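Local coordinates for protein integral membrane indolylacetylinositol arabinosyltransferase EmbB (PDB 7BVC) that probably polymerises arabinose into the arabinan of the mycobacterial cell-wall arabinogalactan, as a membrane glycosyltransferase, and binds the antituberculosis drug ethambutol, at residues B[759-763]-B[839-844]; B[769-775]-B[825-829]; B[862-868]-B[943-948]; B[881-887]-B[930-936]; B[901-905]-B[917-923]. All coordinates share one frame. Numbering follows the deposited sequence.

How the interactions relate
The five contacts illustrate how a two-sheet β-sandwich is assembled within the EmbC C-terminal domain. One sheet orders strands 826-827, 945-947, 860-866 and 914-918; the other orders 837-845, 929-936, 882-889 and 897-898. Interaction 3 pairs strands of the first sheet and interaction 4 of the second; their centres lie about 11 Å apart, I862 meets L885 between the layers, and both reach one calcium ion. Along the chain, interaction 2 falls within interaction 1, and interaction 5 within interaction 4, itself enclosed by interaction 3. Interactions 1 and 2 dock parts of one long loop on outer strands 837-845 and 826-827. Interaction 5, centred about 24 Å from the centre of interaction 2, joins the loop after 897-898 to 914-918.

Interaction 1 of 5, residues B[759-763]-B[839-844]; sequences GPLGG and LSSAWY
The Y844 side chain (chi1 -76°, m) carries its hydroxyl over P760, with OH 4.1 Å from P760 CB and 3.8 Å from P760 O. Segment 759-763 is an irregular loop: G759 has positive phi (87/-158), P760 and L761 are near-helical, and G762 turns extended. Segment 839-844 lies on an outer strand, interrupted at S841-W843 and resumed at Y844, with extended backbone throughout. P760 sits across from A842 (CA-CA 5.7 Å) and G763 from S841 (4.5 Å). A842 N donates to P760 O at 3.2 Å, nearly straight at 163°. S841, in rotamer m, gives its OG to L761 O at a very short 2.3 Å. G763 CA makes a CA-H...O contact with S840 O at 3.2 Å, where a CB would clash. The strand's other edge pairs with 929-936, so a loop docks here on an outer strand of the sandwich. Both bonds end on loop carbonyls, which fixes the loop by its backbone; apolar contact is thin (P760 CB to A842 CB 4.4 Å).

Interaction 2 of 5, residues B[769-775]-B[825-829]; sequences FSPDGVP and VAGTY
F769-S770 and V825-G827 are extended and pass antiparallel, sharing a single β-bridge. S770 and G827 form its hydrogen-bonded pair (CA-CA 5.2 Å), with S770 N to G827 O at 2.8 Å and G827 N to S770 O at 2.7 Å. Beyond S770 the first segment turns through P771-G773 (P771 -61/-49) and folds back, so that G773 CA comes within 4.1 Å of G827 CA and a weak bond runs from Y829 N to G773 O, 3.2 Å. Neither glycine could carry a CB: at G773 it would meet G827 O, and at G827, G773 O. Strand 826-827 is an outer member of one sheet of the β-sandwich, bonded on its far side to 945-947, so the loop covers a sheet edge close to the calcium ion. Among side chains, F769 (chi1 m) sets its ring under T828 OG1, which stands over one face 3.2 Å from CE2, while CD2 packs 4.1 Å from A826 CB. At the other end Y829 (chi1 t) lays its ring against P775, whose CG lies 4.0 Å from the ring centroid and 6° off the normal, a CH-pi contact; W944 meets the same tyrosine edge-to-face.

Interaction 3 of 5, residues B[862-868]-B[943-948]; sequences ITAAGTI and DWIAVT. With CA (calcium ion), chain K.
Main-chain pairing sets the frame. Strands 862-866 and 945-947 run antiparallel, their axes 4.6 Å apart at closest and their N-to-C directions 167° apart. A865 and A946 are the hydrogen-bonded pair (CA-CA 5.2 Å): A865 N gives to A946 O at 3.0 Å, and A946 N returns a weak bond to A865 O, also 3.0 Å. G866 and I945 follow as a non-hydrogen-bonded pair, G866 CA 4.0 Å from I945 CA. T867 N makes a weak 3.0 Å bond to W944 O. At G866 (126/-131) a CB would strike W944 O and I945 CA. Aromatic packing uses that bare backbone: W944 (chi1 58°, p) holds its six-membered ring centroid 3.9 Å from G866 CA, 6° off the normal, a CH-pi contact, and A865 CB reaches W944 CH2 at 4.0 Å. Apolar contact continues where I868 CD1 touches I945 CG2 at 3.6 Å; T863 CB lies 3.6 Å from T948 CG2. Metal binding lies at the start of 943-948: D943 O holds the calcium at 2.7 Å, alongside D936 and S938. The ion ties the end of strand 929-936 to the loop entering 945-947 of the other sheet, in a β-sandwich consistent with the galactose-binding-like clan.

Interaction 4 of 5, residues B[881-887]-B[930-936]; sequences QTVDLEY and VRVVAED. With CA (calcium ion), chain K.
At the centre of one sheet of the β-sandwich, strands 882-887 and 930-936 form a regular antiparallel ladder whose end reaches the calcium site. Their axes approach to 4.7 Å and their N-to-C directions differ by 148°, reflecting a marked twist. T882-E935, D884-V933 and E886-R931 are the hydrogen-bonded pairs, each 5.3 Å apart at CA; V883-A934, L885-V932 and Y887-V930 are the non-hydrogen-bonded ones. Bonds run T882 N to E935 O at 3.0 Å, E935 N to T882 O at 2.9 Å, D884 N to V933 O at 2.9 Å, and both ways between E886 and R931 at 2.9 Å (N to O); V933 N to D884 O is weak, at 3.4 Å. The face bearing V883, L885, Y887, V930, V932 and A934 packs against the other sheet at I862, I945 and V947; within the pair, L885 CD1 lies 3.5 Å from V930 CG1 and V883 CG1 3.8 Å from V932 CG1. On the opposite face R931 (chi1 p, then extended) forms a salt bridge from NH1 to E886 OE1, 3.2 Å; E886 makes its stronger one through OE2 to R901 NH2. At the ladder's end D936 (chi1 t) binds the calcium through OD2 at 2.7 Å.

Interaction 5 of 5, residues B[901-905]-B[917-923]; sequences RVTPY and RYPRSEI
V902 forms the apolar centre of this contact, which spans one side of the β-sandwich, from the loop after outer strand 897-898 to outer strand 914-918 and the turn after it. Its CB points toward the other segment (chi1 t), bringing CG1 to 3.7 Å from Y918 CD1 and CG2 to 4.4 Å from I923 CG1. Y918 (chi1 m) runs beneath the loop: P904 CB lies 3.6 Å from its CE1, and T903 C sits at the ring edge, 3.7 Å from the same atom. Farther out, Y905 (chi1 m) turns the edge of its ring to P919, CE2 to CD 3.8 Å, and its CB lies 3.7 Å from R917 CB. The loop is extended throughout, the closest CA pair being Y905-R917 at 4.9 Å. Segment 917-923 continues extended through P919 and then turns at R920-E922. At the polar edge, R901, which does not touch 917-923, forms a salt bridge with E886 of strand 882-889. Between the segments the bonding is slight: Y905 N to R917 O, 3.3 Å, weak and bent to 128°.

Interaction 1 of 5, residues B[759-763]-B[839-844]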
# COMPACT_ATOMS: atom_id res chain seq x y z
N GLY B 759 31.06 -39.80 -10.36
CA GLY B 759 30.80 -40.76 -9.30
C GLY B 759 29.58 -41.60 -9.61
O GLY B 759 29.18 -41.74 -10.77
N PRO B 760 28.97 -42.19 -8.58
CA PRO B 760 27.72 -42.92 -8.79
C PRO B 760 26.49 -42.02 -8.88
O PRO B 760 25.42 -42.51 -9.27
CB PRO B 760 27.63 -43.82 -7.55
CG PRO B 760 28.37 -43.07 -6.51
CD PRO B 760 29.49 -42.37 -7.21
N LEU B 761 26.61 -40.73 -8.55
CA LEU B 761 25.48 -39.83 -8.68
C LEU B 761 25.14 -39.58 -10.14
O LEU B 761 23.96 -39.55 -10.52
CB LEU B 761 25.77 -38.51 -7.96
CG LEU B 761 24.78 -37.37 -8.18
CD1 LEU B 761 23.38 -37.77 -7.74
CD2 LEU B 761 25.24 -36.12 -7.44
N GLY B 762 26.15 -39.39 -10.98
CA GLY B 762 25.98 -39.37 -12.41
C GLY B 762 26.24 -40.76 -12.96
O GLY B 762 27.28 -41.35 -12.70
N GLY B 763 25.28 -41.27 -13.73
CA GLY B 763 25.32 -42.67 -14.09
C GLY B 763 26.26 -43.00 -15.23
O GLY B 763 27.42 -42.56 -15.23
N LEU B 839 20.39 -37.11 -16.66
CA LEU B 839 21.13 -37.78 -15.61
C LEU B 839 20.28 -38.91 -15.05
O LEU B 839 19.07 -38.73 -14.85
CB LEU B 839 21.52 -36.80 -14.49
CG LEU B 839 22.32 -37.32 -13.28
CD1 LEU B 839 23.33 -36.28 -12.84
CD2 LEU B 839 21.38 -37.64 -12.13
N SER B 840 20.90 -40.06 -14.82
CA SER B 840 20.22 -41.20 -14.22
C SER B 840 21.22 -41.90 -13.31
O SER B 840 22.13 -42.58 -13.80
CB SER B 840 19.69 -42.15 -15.29
OG SER B 840 18.66 -41.54 -16.05
N SER B 841 21.05 -41.73 -12.00
CA SER B 841 22.03 -42.22 -11.05
C SER B 841 22.03 -43.74 -11.01
O SER B 841 21.26 -44.42 -11.69
CB SER B 841 21.74 -41.64 -9.67
OG SER B 841 21.90 -40.24 -9.66
N ALA B 842 22.92 -44.29 -10.19
CA ALA B 842 22.94 -45.72 -9.95
C ALA B 842 21.75 -46.11 -9.07
O ALA B 842 20.98 -45.27 -8.60
CB ALA B 842 24.25 -46.14 -9.28
N TRP B 843 21.60 -47.41 -8.86
CA TRP B 843 20.52 -47.94 -8.03
C TRP B 843 20.94 -47.87 -6.57
O TRP B 843 21.91 -48.50 -6.16
CB TRP B 843 20.19 -49.37 -8.44
CG TRP B 843 19.55 -49.49 -9.78
CD1 TRP B 843 20.08 -50.08 -10.89
CD2 TRP B 843 18.25 -49.01 -10.17
NE1 TRP B 843 19.20 -50.00 -11.94
CE2 TRP B 843 18.07 -49.35 -11.52
CE3 TRP B 843 17.23 -48.33 -9.49
CZ2 TRP B 843 16.91 -49.03 -12.21
CZ3 TRP B 843 16.08 -48.02 -10.19
CH2 TRP B 843 15.93 -48.36 -11.53
N TYR B 844 20.19 -47.10 -5.78
CA TYR B 844 20.48 -46.90 -4.37
C TYR B 844 19.61 -47.83 -3.54
O TYR B 844 18.38 -47.84 -3.70
CB TYR B 844 20.27 -45.45 -3.97
CG TYR B 844 21.37 -44.52 -4.43
CD1 TYR B 844 22.60 -44.52 -3.79
CD2 TYR B 844 21.18 -43.66 -5.50
CE1 TYR B 844 23.62 -43.68 -4.21
CE2 TYR B 844 22.19 -42.82 -5.92
CZ TYR B 844 23.41 -42.84 -5.27
OH TYR B 844 24.42 -42.00 -5.69

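Interaction 2 of 5, residues B[769-775]-B[825-829]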
# COMPACT_ATOMS: atom_id res chain seq x y z
N PHE B 769 25.82 -32.45 -17.21
CA PHE B 769 25.97 -32.20 -15.78
C PHE B 769 27.44 -32.11 -15.41
O PHE B 769 28.26 -32.89 -15.90
CB PHE B 769 25.29 -33.30 -14.97
CG PHE B 769 23.80 -33.12 -14.82
CD1 PHE B 769 22.94 -33.47 -15.83
CD2 PHE B 769 23.27 -32.58 -13.66
CE1 PHE B 769 21.58 -33.30 -15.70
CE2 PHE B 769 21.91 -32.41 -13.51
CZ PHE B 769 21.06 -32.76 -14.54
N SER B 770 27.76 -31.16 -14.55
CA SER B 770 29.11 -30.94 -14.07
C SER B 770 29.09 -30.81 -12.55
O SER B 770 28.11 -30.32 -11.98
CB SER B 770 29.74 -29.68 -14.68
OG SER B 770 29.10 -28.51 -14.21
N PRO B 771 30.16 -31.24 -11.87
CA PRO B 771 30.16 -31.16 -10.40
C PRO B 771 30.05 -29.74 -9.88
O PRO B 771 29.22 -29.47 -8.99
CB PRO B 771 31.50 -31.82 -10.01
CG PRO B 771 32.31 -31.83 -11.27
CD PRO B 771 31.34 -31.94 -12.39
N ASP B 772 30.85 -28.82 -10.39
CA ASP B 772 30.76 -27.41 -10.00
C ASP B 772 29.92 -26.63 -11.02
O ASP B 772 30.39 -25.72 -11.69
CB ASP B 772 32.15 -26.81 -9.84
CG ASP B 772 33.08 -27.17 -10.99
OD1 ASP B 772 32.63 -27.86 -11.92
OD2 ASP B 772 34.26 -26.76 -10.95
N GLY B 773 28.65 -27.02 -11.11
CA GLY B 773 27.72 -26.38 -12.01
C GLY B 773 26.66 -25.59 -11.27
O GLY B 773 25.48 -25.62 -11.63
N VAL B 774 27.08 -24.87 -10.23
CA VAL B 774 26.18 -24.09 -9.39
C VAL B 774 26.64 -22.63 -9.45
O VAL B 774 27.84 -22.37 -9.60
CB VAL B 774 26.17 -24.62 -7.95
CG1 VAL B 774 25.03 -24.02 -7.15
CG2 VAL B 774 26.09 -26.14 -7.94
N PRO B 775 25.73 -21.66 -9.34
CA PRO B 775 26.18 -20.26 -9.24
C PRO B 775 26.91 -19.97 -7.94
O PRO B 775 27.13 -20.88 -7.13
CB PRO B 775 24.86 -19.47 -9.33
CG PRO B 775 23.96 -20.36 -10.10
CD PRO B 775 24.30 -21.75 -9.67
N VAL B 825 27.97 -33.68 -5.69
CA VAL B 825 27.04 -32.73 -6.29
C VAL B 825 27.10 -32.90 -7.80
O VAL B 825 28.01 -33.52 -8.35
CB VAL B 825 27.35 -31.26 -5.90
CG1 VAL B 825 26.14 -30.36 -6.11
CG2 VAL B 825 27.84 -31.16 -4.46
N ALA B 826 26.10 -32.34 -8.49
CA ALA B 826 26.07 -32.31 -9.94
C ALA B 826 25.10 -31.22 -10.37
O ALA B 826 23.99 -31.14 -9.85
CB ALA B 826 25.65 -33.66 -10.53
N GLY B 827 25.53 -30.38 -11.32
CA GLY B 827 24.75 -29.22 -11.70
C GLY B 827 24.68 -29.04 -13.20
O GLY B 827 25.51 -29.56 -13.96
N THR B 828 23.67 -28.29 -13.62
CA THR B 828 23.41 -28.01 -15.03
C THR B 828 23.83 -26.60 -15.44
O THR B 828 24.07 -26.37 -16.63
CB THR B 828 21.92 -28.21 -15.34
OG1 THR B 828 21.51 -29.49 -14.86
CG2 THR B 828 21.64 -28.14 -16.82
N TYR B 829 23.94 -25.67 -14.49
CA TYR B 829 24.24 -24.28 -14.82
C TYR B 829 25.57 -24.16 -15.55
O TYR B 829 26.54 -24.86 -15.24
CB TYR B 829 24.27 -23.44 -13.54
CG TYR B 829 24.60 -21.98 -13.74
CD1 TYR B 829 23.63 -21.08 -14.15
CD2 TYR B 829 25.89 -21.51 -13.51
CE1 TYR B 829 23.94 -19.74 -14.33
CE2 TYR B 829 26.20 -20.18 -13.69
CZ TYR B 829 25.22 -19.30 -14.10
OH TYR B 829 25.53 -17.97 -14.28

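Interaction 3 of 5, residues B[862-868]-B[943-948]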
# COMPACT_ATOMS: atom_id res chain seq x y z
N ILE B 862 15.83 -35.53 -0.85
CA ILE B 862 16.91 -35.18 -1.77
C ILE B 862 17.18 -33.68 -1.65
O ILE B 862 16.27 -32.87 -1.86
CB ILE B 862 16.57 -35.54 -3.22
CG1 ILE B 862 16.52 -37.06 -3.40
CG2 ILE B 862 17.58 -34.93 -4.18
CD1 ILE B 862 16.21 -37.48 -4.81
N THR B 863 18.42 -33.32 -1.33
CA THR B 863 18.80 -31.91 -1.24
C THR B 863 19.10 -31.40 -2.64
O THR B 863 19.98 -31.92 -3.32
CB THR B 863 20.00 -31.74 -0.32
OG1 THR B 863 19.87 -32.60 0.82
CG2 THR B 863 20.09 -30.29 0.16
N ALA B 864 18.38 -30.37 -3.07
CA ALA B 864 18.49 -29.91 -4.44
C ALA B 864 18.32 -28.40 -4.52
O ALA B 864 17.75 -27.77 -3.63
CB ALA B 864 17.46 -30.60 -5.35
N ALA B 865 18.83 -27.84 -5.61
CA ALA B 865 18.66 -26.43 -5.95
C ALA B 865 18.26 -26.31 -7.41
O ALA B 865 18.31 -27.28 -8.17
CB ALA B 865 19.94 -25.63 -5.67
N GLY B 866 17.85 -25.11 -7.80
CA GLY B 866 17.56 -24.85 -9.20
C GLY B 866 16.18 -24.27 -9.46
O GLY B 866 15.78 -23.30 -8.82
N THR B 867 15.46 -24.86 -10.41
CA THR B 867 14.11 -24.45 -10.79
C THR B 867 13.19 -25.67 -10.84
O THR B 867 12.41 -25.87 -11.77
CB THR B 867 14.15 -23.69 -12.11
OG1 THR B 867 12.85 -23.13 -12.39
CG2 THR B 867 14.62 -24.57 -13.27
N ILE B 868 13.27 -26.49 -9.78
CA ILE B 868 12.56 -27.76 -9.74
C ILE B 868 11.05 -27.53 -9.84
O ILE B 868 10.53 -26.48 -9.44
CB ILE B 868 12.92 -28.51 -8.45
CG1 ILE B 868 14.43 -28.53 -8.25
CG2 ILE B 868 12.41 -29.94 -8.50
CD1 ILE B 868 15.18 -29.19 -9.36
N ASP B 943 17.73 -20.99 -16.03
CA ASP B 943 16.96 -22.22 -15.86
C ASP B 943 17.95 -23.38 -15.74
O ASP B 943 18.48 -23.86 -16.75
CB ASP B 943 15.98 -22.43 -17.00
CG ASP B 943 14.85 -21.42 -17.00
OD1 ASP B 943 14.50 -20.93 -15.91
OD2 ASP B 943 14.30 -21.13 -18.08
N TRP B 944 18.18 -23.83 -14.51
CA TRP B 944 19.17 -24.86 -14.22
C TRP B 944 18.69 -25.68 -13.04
O TRP B 944 17.72 -25.32 -12.36
CB TRP B 944 20.54 -24.24 -13.93
CG TRP B 944 20.50 -23.27 -12.79
CD1 TRP B 944 20.10 -21.97 -12.84
CD2 TRP B 944 20.83 -23.54 -11.43
NE1 TRP B 944 20.18 -21.40 -11.59
CE2 TRP B 944 20.62 -22.35 -10.71
CE3 TRP B 944 21.29 -24.67 -10.75
CZ2 TRP B 944 20.86 -22.26 -9.34
CZ3 TRP B 944 21.52 -24.58 -9.39
CH2 TRP B 944 21.31 -23.38 -8.70
N ILE B 945 19.37 -26.80 -12.79
CA ILE B 945 19.08 -27.67 -11.66
C ILE B 945 20.39 -28.17 -11.07
O ILE B 945 21.47 -27.99 -11.65
CB ILE B 945 18.17 -28.86 -12.03
CG1 ILE B 945 18.81 -29.71 -13.13
CG2 ILE B 945 16.79 -28.38 -12.47
CD1 ILE B 945 17.87 -30.74 -13.72
N ALA B 946 20.29 -28.80 -9.90
CA ALA B 946 21.42 -29.38 -9.19
C ALA B 946 20.87 -30.32 -8.13
O ALA B 946 19.88 -30.00 -7.48
CB ALA B 946 22.29 -28.29 -8.54
N VAL B 947 21.51 -31.48 -7.97
CA VAL B 947 20.98 -32.55 -7.15
C VAL B 947 22.07 -33.09 -6.23
O VAL B 947 23.19 -32.58 -6.18
CB VAL B 947 20.38 -33.69 -8.00
CG1 VAL B 947 19.14 -33.21 -8.73
CG2 VAL B 947 21.41 -34.22 -8.99
N THR B 948 21.72 -34.14 -5.49
CA THR B 948 22.61 -34.82 -4.56
C THR B 948 22.01 -36.19 -4.28
O THR B 948 20.81 -36.39 -4.47
CB THR B 948 22.78 -34.01 -3.26
OG1 THR B 948 23.99 -34.41 -2.60
CG2 THR B 948 21.63 -34.27 -2.32
CA CA K . 19.62 -24.87 -18.95

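Interaction 4 of 5, residues B[881-887]-B[930-936]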
# COMPACT_ATOMS: atom_id res chain seq x y z
N GLN B 881 11.98 -27.41 -14.54
CA GLN B 881 12.72 -28.62 -14.87
C GLN B 881 12.47 -29.69 -13.81
O GLN B 881 12.00 -29.41 -12.70
CB GLN B 881 14.21 -28.32 -15.00
CG GLN B 881 14.50 -27.10 -15.86
CD GLN B 881 13.72 -27.09 -17.15
OE1 GLN B 881 13.70 -28.08 -17.89
NE2 GLN B 881 13.06 -25.98 -17.44
N THR B 882 12.78 -30.94 -14.15
CA THR B 882 12.27 -32.07 -13.38
C THR B 882 13.39 -32.80 -12.65
O THR B 882 14.48 -32.99 -13.19
CB THR B 882 11.53 -33.07 -14.28
OG1 THR B 882 12.44 -33.62 -15.24
CG2 THR B 882 10.40 -32.38 -15.01
N VAL B 883 13.10 -33.19 -11.41
CA VAL B 883 13.89 -34.15 -10.65
C VAL B 883 12.91 -35.11 -10.00
O VAL B 883 12.08 -34.69 -9.18
CB VAL B 883 14.78 -33.48 -9.60
CG1 VAL B 883 15.48 -34.54 -8.75
CG2 VAL B 883 15.81 -32.58 -10.26
N ASP B 884 13.00 -36.39 -10.34
CA ASP B 884 12.05 -37.38 -9.84
C ASP B 884 12.78 -38.54 -9.18
O ASP B 884 13.99 -38.48 -8.95
CB ASP B 884 11.16 -37.88 -10.97
CG ASP B 884 10.05 -36.91 -11.31
OD1 ASP B 884 9.86 -35.94 -10.55
OD2 ASP B 884 9.36 -37.12 -12.33
N LEU B 885 12.05 -39.60 -8.86
CA LEU B 885 12.61 -40.72 -8.10
C LEU B 885 12.04 -42.01 -8.66
O LEU B 885 10.85 -42.28 -8.50
CB LEU B 885 12.30 -40.58 -6.62
CG LEU B 885 13.20 -41.37 -5.68
CD1 LEU B 885 14.46 -40.58 -5.41
CD2 LEU B 885 12.48 -41.73 -4.40
N GLU B 886 12.88 -42.81 -9.30
CA GLU B 886 12.46 -44.10 -9.82
C GLU B 886 12.77 -45.20 -8.82
O GLU B 886 13.85 -45.22 -8.21
CB GLU B 886 13.15 -44.40 -11.16
CG GLU B 886 12.42 -43.84 -12.36
CD GLU B 886 12.56 -44.72 -13.58
OE1 GLU B 886 13.33 -45.70 -13.52
OE2 GLU B 886 11.91 -44.44 -14.60
N TYR B 887 11.83 -46.12 -8.64
CA TYR B 887 12.01 -47.26 -7.75
C TYR B 887 11.88 -48.55 -8.54
O TYR B 887 11.03 -48.67 -9.42
CB TYR B 887 11.00 -47.23 -6.59
CG TYR B 887 9.55 -47.05 -7.00
CD1 TYR B 887 8.77 -48.14 -7.34
CD2 TYR B 887 8.97 -45.79 -7.02
CE1 TYR B 887 7.45 -47.98 -7.70
CE2 TYR B 887 7.65 -45.62 -7.38
CZ TYR B 887 6.89 -46.72 -7.72
OH TYR B 887 5.58 -46.56 -8.08
N VAL B 930 16.37 -47.44 -5.58
CA VAL B 930 15.90 -46.09 -5.87
C VAL B 930 16.99 -45.35 -6.63
O VAL B 930 18.18 -45.52 -6.34
CB VAL B 930 15.51 -45.37 -4.56
CG1 VAL B 930 15.53 -43.87 -4.73
CG2 VAL B 930 14.14 -45.82 -4.09
N ARG B 931 16.59 -44.53 -7.60
CA ARG B 931 17.55 -43.71 -8.33
C ARG B 931 16.90 -42.39 -8.70
O ARG B 931 15.67 -42.24 -8.69
CB ARG B 931 18.07 -44.41 -9.59
CG ARG B 931 17.05 -44.56 -10.70
CD ARG B 931 17.66 -45.26 -11.90
NE ARG B 931 16.71 -45.42 -12.99
CZ ARG B 931 17.00 -46.02 -14.14
NH1 ARG B 931 16.08 -46.12 -15.09
NH2 ARG B 931 18.21 -46.53 -14.34
N VAL B 932 17.75 -41.41 -9.03
CA VAL B 932 17.32 -40.05 -9.34
C VAL B 932 17.35 -39.85 -10.84
O VAL B 932 18.36 -40.13 -11.50
CB VAL B 932 18.22 -39.02 -8.64
CG1 VAL B 932 17.67 -37.62 -8.82
CG2 VAL B 932 18.37 -39.36 -7.16
N VAL B 933 16.24 -39.35 -11.39
CA VAL B 933 16.15 -38.99 -12.80
C VAL B 933 15.93 -37.48 -12.88
O VAL B 933 14.87 -36.98 -12.47
CB VAL B 933 15.05 -39.77 -13.54
CG1 VAL B 933 15.47 -41.21 -13.73
CG2 VAL B 933 13.74 -39.74 -12.76
N ALA B 934 16.93 -36.76 -13.37
CA ALA B 934 16.88 -35.32 -13.48
C ALA B 934 16.98 -34.91 -14.94
O ALA B 934 17.65 -35.57 -15.73
CB ALA B 934 18.00 -34.65 -12.67
N GLU B 935 16.29 -33.83 -15.29
CA GLU B 935 16.24 -33.38 -16.67
C GLU B 935 15.95 -31.89 -16.72
O GLU B 935 15.01 -31.41 -16.07
CB GLU B 935 15.19 -34.16 -17.46
CG GLU B 935 15.20 -33.89 -18.95
CD GLU B 935 14.23 -34.78 -19.69
OE1 GLU B 935 13.51 -35.56 -19.04
OE2 GLU B 935 14.18 -34.69 -20.94
N ASP B 936 16.77 -31.17 -17.48
CA ASP B 936 16.67 -29.73 -17.69
C ASP B 936 16.67 -29.48 -19.20
O ASP B 936 17.70 -29.67 -19.86
CB ASP B 936 17.82 -28.99 -17.01
CG ASP B 936 18.02 -27.58 -17.54
OD1 ASP B 936 17.37 -26.66 -17.01
OD2 ASP B 936 18.82 -27.40 -18.48
CA CA K . 19.62 -24.87 -18.95

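Interaction 5 of 5, residues B[901-905]-B[917-923]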
# COMPACT_ATOMS: atom_id res chain seq x y z
N ARG B 901 7.69 -44.01 -10.47
CA ARG B 901 8.22 -42.65 -10.41
C ARG B 901 7.43 -41.86 -9.38
O ARG B 901 6.21 -41.99 -9.31
CB ARG B 901 8.15 -41.97 -11.78
CG ARG B 901 8.79 -40.60 -11.84
CD ARG B 901 8.98 -40.13 -13.27
NE ARG B 901 10.10 -40.80 -13.93
CZ ARG B 901 9.97 -41.82 -14.76
NH1 ARG B 901 8.76 -42.30 -15.05
NH2 ARG B 901 11.04 -42.37 -15.32
N VAL B 902 8.13 -41.04 -8.60
CA VAL B 902 7.53 -40.22 -7.56
C VAL B 902 7.90 -38.77 -7.80
O VAL B 902 9.04 -38.46 -8.17
CB VAL B 902 7.97 -40.67 -6.15
CG1 VAL B 902 7.15 -39.96 -5.08
CG2 VAL B 902 7.85 -42.18 -6.00
N THR B 903 6.93 -37.86 -7.59
CA THR B 903 7.12 -36.42 -7.73
C THR B 903 7.34 -35.77 -6.37
O THR B 903 6.75 -36.19 -5.37
CB THR B 903 5.90 -35.78 -8.41
OG1 THR B 903 4.83 -35.67 -7.46
CG2 THR B 903 5.45 -36.63 -9.59
N PRO B 904 8.16 -34.73 -6.30
CA PRO B 904 8.60 -34.21 -5.00
C PRO B 904 7.59 -33.28 -4.35
O PRO B 904 6.59 -32.87 -4.94
CB PRO B 904 9.88 -33.46 -5.36
CG PRO B 904 9.62 -32.95 -6.72
CD PRO B 904 8.83 -34.03 -7.41
N TYR B 905 7.89 -32.95 -3.09
CA TYR B 905 7.12 -32.00 -2.30
C TYR B 905 8.00 -30.77 -2.06
O TYR B 905 8.78 -30.73 -1.10
CB TYR B 905 6.69 -32.62 -0.97
CG TYR B 905 5.38 -33.36 -1.02
CD1 TYR B 905 4.18 -32.69 -1.25
CD2 TYR B 905 5.33 -34.73 -0.82
CE1 TYR B 905 2.98 -33.38 -1.28
CE2 TYR B 905 4.14 -35.42 -0.85
CZ TYR B 905 2.97 -34.74 -1.09
OH TYR B 905 1.78 -35.43 -1.12
N ARG B 917 10.84 -33.94 -0.86
CA ARG B 917 10.29 -34.99 -0.02
C ARG B 917 9.63 -36.07 -0.88
O ARG B 917 8.96 -35.77 -1.86
CB ARG B 917 9.25 -34.42 0.95
CG ARG B 917 9.82 -33.57 2.08
CD ARG B 917 9.96 -32.12 1.65
NE ARG B 917 10.46 -31.27 2.73
CZ ARG B 917 9.71 -30.44 3.43
NH1 ARG B 917 8.41 -30.33 3.16
NH2 ARG B 917 10.24 -29.70 4.39
N TYR B 918 9.83 -37.32 -0.48
CA TYR B 918 9.15 -38.46 -1.10
C TYR B 918 8.68 -39.37 0.04
O TYR B 918 9.50 -40.09 0.63
CB TYR B 918 10.07 -39.21 -2.06
CG TYR B 918 10.72 -38.34 -3.11
CD1 TYR B 918 9.98 -37.83 -4.17
CD2 TYR B 918 12.06 -38.02 -3.03
CE1 TYR B 918 10.57 -37.03 -5.12
CE2 TYR B 918 12.66 -37.22 -3.98
CZ TYR B 918 11.91 -36.73 -5.02
OH TYR B 918 12.50 -35.93 -5.98
N PRO B 919 7.40 -39.33 0.39
CA PRO B 919 6.92 -40.20 1.45
C PRO B 919 7.02 -41.66 1.05
O PRO B 919 6.78 -42.03 -0.10
CB PRO B 919 5.45 -39.78 1.62
CG PRO B 919 5.09 -39.15 0.32
CD PRO B 919 6.34 -38.49 -0.17
N ARG B 920 7.39 -42.50 2.01
CA ARG B 920 7.58 -43.91 1.73
C ARG B 920 6.26 -44.68 1.67
O ARG B 920 6.28 -45.92 1.67
CB ARG B 920 8.51 -44.55 2.75
CG ARG B 920 9.45 -45.58 2.13
CD ARG B 920 10.03 -46.53 3.16
NE ARG B 920 10.90 -45.85 4.11
CZ ARG B 920 11.62 -46.48 5.03
NH1 ARG B 920 11.58 -47.80 5.11
NH2 ARG B 920 12.39 -45.79 5.86
N SER B 921 5.13 -43.98 1.63
CA SER B 921 3.85 -44.63 1.38
C SER B 921 3.55 -44.77 -0.10
O SER B 921 2.86 -45.71 -0.50
CB SER B 921 2.72 -43.84 2.06
OG SER B 921 2.63 -42.53 1.54
N GLU B 922 4.07 -43.85 -0.92
CA GLU B 922 3.94 -43.99 -2.37
C GLU B 922 4.76 -45.17 -2.87
O GLU B 922 4.29 -45.98 -3.68
CB GLU B 922 4.38 -42.70 -3.06
CG GLU B 922 3.98 -41.43 -2.33
CD GLU B 922 2.58 -40.96 -2.69
OE1 GLU B 922 1.92 -41.63 -3.52
OE2 GLU B 922 2.14 -39.93 -2.16
N ILE B 923 6.00 -45.28 -2.41
CA ILE B 923 6.89 -46.38 -2.76
C ILE B 923 6.32 -47.66 -2.16
O ILE B 923 6.17 -47.74 -0.93
CB ILE B 923 8.32 -46.11 -2.29
CG1 ILE B 923 8.66 -44.63 -2.45
CG2 ILE B 923 9.31 -46.96 -3.06
CD1 ILE B 923 10.02 -44.26 -1.91